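Local coordinates for protein peptidoglycan glycosyltransferase (Burkholderia ambifaria, PDB 5UY7) that belongs to the penicillin-binding proteins and carries a transpeptidase-family domain related in fold to the beta-lactamases, at residues M272-R285 against I332-Y345. Residues are numbered along the deposited sequence; the frame is centred on the assembly and turned at random.
Sequences MKPFTVSLALDLHR and IAMTMRPEEMWNMY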
# COMPACT_ATOMS: atom_id res chain seq x y z
N MET A 272 -5.20 0.63 -2.79
CA MET A 272 -6.30 0.46 -1.84
C MET A 272 -7.00 -0.88 -1.96
O MET A 272 -7.78 -1.22 -1.07
CB MET A 272 -7.34 1.56 -2.02
CG MET A 272 -6.85 2.95 -1.67
SD MET A 272 -6.10 3.08 -0.03
CE MET A 272 -7.52 2.68 0.99
N LYS A 273 -6.78 -1.63 -3.04
CA LYS A 273 -7.54 -2.86 -3.24
C LYS A 273 -7.38 -3.84 -2.07
O LYS A 273 -8.38 -4.47 -1.68
CB LYS A 273 -7.16 -3.50 -4.58
CG LYS A 273 -7.67 -2.68 -5.76
CD LYS A 273 -7.04 -3.08 -7.11
CE LYS A 273 -7.70 -2.27 -8.21
NZ LYS A 273 -6.97 -2.30 -9.54
N PRO A 274 -6.20 -3.99 -1.46
CA PRO A 274 -6.11 -4.89 -0.30
C PRO A 274 -6.97 -4.46 0.88
O PRO A 274 -7.36 -5.33 1.67
CB PRO A 274 -4.62 -4.85 0.06
CG PRO A 274 -3.97 -4.59 -1.25
CD PRO A 274 -4.85 -3.59 -1.92
N PHE A 275 -7.26 -3.17 1.03
CA PHE A 275 -8.09 -2.75 2.15
C PHE A 275 -9.56 -3.02 1.89
O PHE A 275 -10.31 -3.37 2.81
CB PHE A 275 -7.86 -1.26 2.48
CG PHE A 275 -6.49 -0.99 3.01
CD1 PHE A 275 -6.13 -1.42 4.27
CD2 PHE A 275 -5.54 -0.34 2.23
CE1 PHE A 275 -4.85 -1.21 4.77
CE2 PHE A 275 -4.26 -0.12 2.72
CZ PHE A 275 -3.91 -0.56 3.99
N THR A 276 -10.00 -2.85 0.64
CA THR A 276 -11.34 -3.26 0.26
C THR A 276 -11.57 -4.73 0.61
O THR A 276 -12.58 -5.09 1.23
CB THR A 276 -11.55 -3.05 -1.24
OG1 THR A 276 -11.40 -1.65 -1.54
CG2 THR A 276 -12.94 -3.50 -1.66
N VAL A 277 -10.61 -5.57 0.24
CA VAL A 277 -10.71 -7.00 0.49
C VAL A 277 -10.58 -7.28 1.98
O VAL A 277 -11.35 -8.08 2.54
CB VAL A 277 -9.65 -7.76 -0.33
CG1 VAL A 277 -9.48 -9.18 0.18
CG2 VAL A 277 -10.05 -7.75 -1.80
N SER A 278 -9.62 -6.63 2.66
CA SER A 278 -9.48 -6.82 4.10
C SER A 278 -10.79 -6.58 4.83
O SER A 278 -11.19 -7.38 5.69
CB SER A 278 -8.40 -5.89 4.67
OG SER A 278 -7.11 -6.23 4.21
N LEU A 279 -11.47 -5.48 4.52
CA LEU A 279 -12.69 -5.17 5.25
C LEU A 279 -13.79 -6.19 4.97
O LEU A 279 -14.48 -6.63 5.90
CB LEU A 279 -13.18 -3.76 4.89
CG LEU A 279 -14.41 -3.30 5.67
CD1 LEU A 279 -14.15 -3.25 7.18
CD2 LEU A 279 -14.86 -1.93 5.15
N ALA A 280 -13.96 -6.60 3.71
CA ALA A 280 -15.00 -7.59 3.40
C ALA A 280 -14.72 -8.92 4.08
O ALA A 280 -15.65 -9.60 4.53
CB ALA A 280 -15.12 -7.76 1.88
N LEU A 281 -13.45 -9.33 4.16
CA LEU A 281 -13.10 -10.51 4.94
C LEU A 281 -13.44 -10.31 6.42
O LEU A 281 -14.04 -11.18 7.06
CB LEU A 281 -11.61 -10.83 4.79
CG LEU A 281 -11.18 -11.25 3.38
CD1 LEU A 281 -9.65 -11.28 3.31
CD2 LEU A 281 -11.75 -12.64 3.08
N ASP A 282 -13.04 -9.16 6.97
CA ASP A 282 -13.21 -8.90 8.39
C ASP A 282 -14.68 -8.86 8.78
O ASP A 282 -15.05 -9.27 9.88
CB ASP A 282 -12.51 -7.59 8.77
CG ASP A 282 -11.78 -7.67 10.09
OD1 ASP A 282 -11.05 -8.66 10.32
OD2 ASP A 282 -11.95 -6.73 10.90
N LEU A 283 -15.53 -8.33 7.89
CA LEU A 283 -16.96 -8.28 8.13
C LEU A 283 -17.66 -9.59 7.81
O LEU A 283 -18.88 -9.67 7.95
CB LEU A 283 -17.59 -7.14 7.32
CG LEU A 283 -17.13 -5.75 7.75
CD1 LEU A 283 -17.69 -4.66 6.84
CD2 LEU A 283 -17.57 -5.51 9.19
N HIS A 284 -16.90 -10.61 7.38
CA HIS A 284 -17.43 -11.93 7.03
C HIS A 284 -18.34 -11.88 5.81
O HIS A 284 -19.16 -12.78 5.61
CB HIS A 284 -18.15 -12.58 8.22
CG HIS A 284 -17.37 -12.52 9.50
ND1 HIS A 284 -16.15 -13.15 9.66
CD2 HIS A 284 -17.62 -11.89 10.67
CE1 HIS A 284 -15.70 -12.93 10.87
NE2 HIS A 284 -16.56 -12.16 11.51
N ARG A 285 -18.21 -10.85 4.96
CA ARG A 285 -19.02 -10.78 3.74
C ARG A 285 -18.52 -11.74 2.68
O ARG A 285 -19.32 -12.27 1.89
CB ARG A 285 -19.03 -9.35 3.18
CG ARG A 285 -19.51 -8.29 4.16
CD ARG A 285 -21.02 -8.38 4.42
NE ARG A 285 -21.31 -7.82 5.74
CZ ARG A 285 -21.36 -6.52 5.99
NH1 ARG A 285 -21.22 -5.65 5.00
NH2 ARG A 285 -21.56 -6.08 7.23
N ILE A 332 -16.88 -6.69 -4.61
CA ILE A 332 -16.65 -6.93 -3.19
C ILE A 332 -17.09 -5.71 -2.37
O ILE A 332 -17.75 -5.85 -1.33
CB ILE A 332 -15.18 -7.29 -2.96
CG1 ILE A 332 -14.88 -8.66 -3.57
CG2 ILE A 332 -14.83 -7.26 -1.49
CD1 ILE A 332 -13.37 -9.00 -3.59
N ALA A 333 -16.77 -4.51 -2.85
CA ALA A 333 -17.19 -3.30 -2.14
C ALA A 333 -18.70 -3.21 -2.03
O ALA A 333 -19.22 -2.68 -1.04
CB ALA A 333 -16.64 -2.06 -2.85
N MET A 334 -19.43 -3.71 -3.03
CA MET A 334 -20.89 -3.59 -3.00
C MET A 334 -21.54 -4.49 -1.95
O MET A 334 -22.74 -4.34 -1.70
CB MET A 334 -21.46 -3.88 -4.39
CG MET A 334 -21.08 -2.83 -5.44
SD MET A 334 -21.70 -1.17 -5.07
CE MET A 334 -20.23 -0.37 -4.46
N THR A 335 -20.78 -5.41 -1.34
CA THR A 335 -21.28 -6.16 -0.19
C THR A 335 -21.22 -5.36 1.10
O THR A 335 -21.64 -5.88 2.14
CB THR A 335 -20.49 -7.47 -0.00
OG1 THR A 335 -19.18 -7.18 0.50
CG2 THR A 335 -20.36 -8.23 -1.32
N MET A 336 -20.72 -4.13 1.06
CA MET A 336 -20.54 -3.33 2.27
C MET A 336 -21.25 -2.00 2.13
O MET A 336 -21.63 -1.58 1.04
CB MET A 336 -19.04 -3.14 2.55
CG MET A 336 -18.35 -4.48 2.76
SD MET A 336 -16.59 -4.31 3.04
CE MET A 336 -16.02 -3.93 1.39
N ARG A 337 -21.48 -1.35 3.28
CA ARG A 337 -22.16 -0.07 3.35
C ARG A 337 -21.13 1.06 3.35
O ARG A 337 -20.00 0.87 3.81
CB ARG A 337 -23.00 0.03 4.62
N PRO A 338 -21.52 2.23 2.85
CA PRO A 338 -20.61 3.39 2.91
C PRO A 338 -20.07 3.66 4.31
O PRO A 338 -18.86 3.88 4.47
CB PRO A 338 -21.49 4.54 2.41
CG PRO A 338 -22.43 3.88 1.47
CD PRO A 338 -22.72 2.52 2.05
N GLU A 339 -20.93 3.61 5.33
CA GLU A 339 -20.47 3.85 6.69
C GLU A 339 -19.40 2.85 7.10
O GLU A 339 -18.43 3.20 7.79
CB GLU A 339 -21.65 3.82 7.66
CG GLU A 339 -21.25 4.15 9.09
CD GLU A 339 -22.44 4.22 10.01
OE1 GLU A 339 -23.52 3.72 9.63
OE2 GLU A 339 -22.30 4.78 11.13
N GLU A 340 -19.54 1.58 6.68
CA GLU A 340 -18.55 0.57 7.03
C GLU A 340 -17.21 0.87 6.40
O GLU A 340 -16.16 0.80 7.05
CB GLU A 340 -19.04 -0.82 6.60
CG GLU A 340 -20.17 -1.34 7.45
CD GLU A 340 -20.83 -2.59 6.88
OE1 GLU A 340 -20.79 -2.79 5.65
OE2 GLU A 340 -21.40 -3.36 7.68
N MET A 341 -17.21 1.22 5.11
CA MET A 341 -15.95 1.50 4.43
C MET A 341 -15.32 2.79 4.95
O MET A 341 -14.10 2.86 5.14
CB MET A 341 -16.18 1.57 2.92
CG MET A 341 -16.67 0.25 2.33
SD MET A 341 -16.67 0.24 0.52
CE MET A 341 -14.91 0.28 0.18
N TRP A 342 -16.14 3.82 5.21
CA TRP A 342 -15.61 5.06 5.75
C TRP A 342 -14.97 4.84 7.12
O TRP A 342 -13.90 5.39 7.40
CB TRP A 342 -16.73 6.11 5.86
CG TRP A 342 -16.26 7.46 6.33
CD1 TRP A 342 -15.95 8.54 5.54
CD2 TRP A 342 -16.07 7.89 7.69
NE1 TRP A 342 -15.56 9.60 6.32
CE2 TRP A 342 -15.62 9.23 7.64
CE3 TRP A 342 -16.20 7.27 8.94
CZ2 TRP A 342 -15.33 9.97 8.79
CZ3 TRP A 342 -15.91 8.00 10.09
CH2 TRP A 342 -15.48 9.34 10.00
N ASN A 343 -15.61 4.05 7.98
CA ASN A 343 -14.99 3.79 9.27
C ASN A 343 -13.67 3.05 9.11
O ASN A 343 -12.73 3.29 9.87
CB ASN A 343 -15.94 3.02 10.18
CG ASN A 343 -16.81 3.95 11.00
OD1 ASN A 343 -16.33 4.64 11.91
ND2 ASN A 343 -18.08 4.02 10.65
N MET A 344 -13.58 2.14 8.13
CA MET A 344 -12.31 1.46 7.88
C MET A 344 -11.26 2.45 7.41
O MET A 344 -10.13 2.44 7.90
CB MET A 344 -12.49 0.33 6.87
CG MET A 344 -11.22 -0.46 6.58
SD MET A 344 -10.20 0.26 5.26
CE MET A 344 -11.27 -0.01 3.84
N TYR A 345 -11.61 3.32 6.45
CA TYR A 345 -10.66 4.32 5.97
C TYR A 345 -10.18 5.20 7.11
O TYR A 345 -9.00 5.60 7.16
CB TYR A 345 -11.28 5.20 4.89
CG TYR A 345 -11.59 4.51 3.60
CD1 TYR A 345 -10.76 3.51 3.09
CD2 TYR A 345 -12.71 4.87 2.88
CE1 TYR A 345 -11.07 2.88 1.90
CE2 TYR A 345 -13.02 4.26 1.70
CZ TYR A 345 -12.20 3.27 1.21
OH TYR A 345 -12.55 2.68 0.02
O HOH W 1 -10.62 0.98 -0.91
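The guanidinium of Arg285 meets Glu340 and the carbonyl of Thr335 at its edge, while Leu283 CB lies over one face. The contact is helix packing within the transpeptidase domain. Ser270 and Lys273 match a probable SxxK motif at the start of helix 273-282. This helix lies against the end of helix 326-333, the type I turn from Ala333 to Met336, and helix 338-345. The ring of Tyr345 has Met341 O above one face, near the rim, and Met272 CE comes to it obliquely, 3.7 Å from CE1. At the edge of this ring a water links Tyr345 OH to Thr276 OG1, which is also hydrogen-bonded to Ser381 O. The axes of helices 273-282 and 338-345 run at 118°, 10.7 Å apart at closest. Leu279 lies against Met336, Met341 and Met344. Its CG, anti to the backbone N (chi1 -177°), is 3.6 Å from Met336 SD, and CD2 lies 3.7 Å from Met344 CB. The chain of Met344 is bent at chi2 and chi3. Its CE lies beside Phe275 O and CB, and its sulfur makes an oblique Met-aromatic contact with the Phe275 ring. Ala280 CB is tight against Ile332 CG2 at 3.4 Å. A Schellman motif at His284, with Arg285 N bonded to Ala280 O, closes helix 273-282. Arg285 and Glu340 form a two-pronged salt bridge, NH1 to OE1 and NH2 to OE2, the second 2.8 Å long and nearly straight at 171°. NH1 also bonds Thr335 O, and OE1 takes a second bond, from Arg337 N, on its anti side.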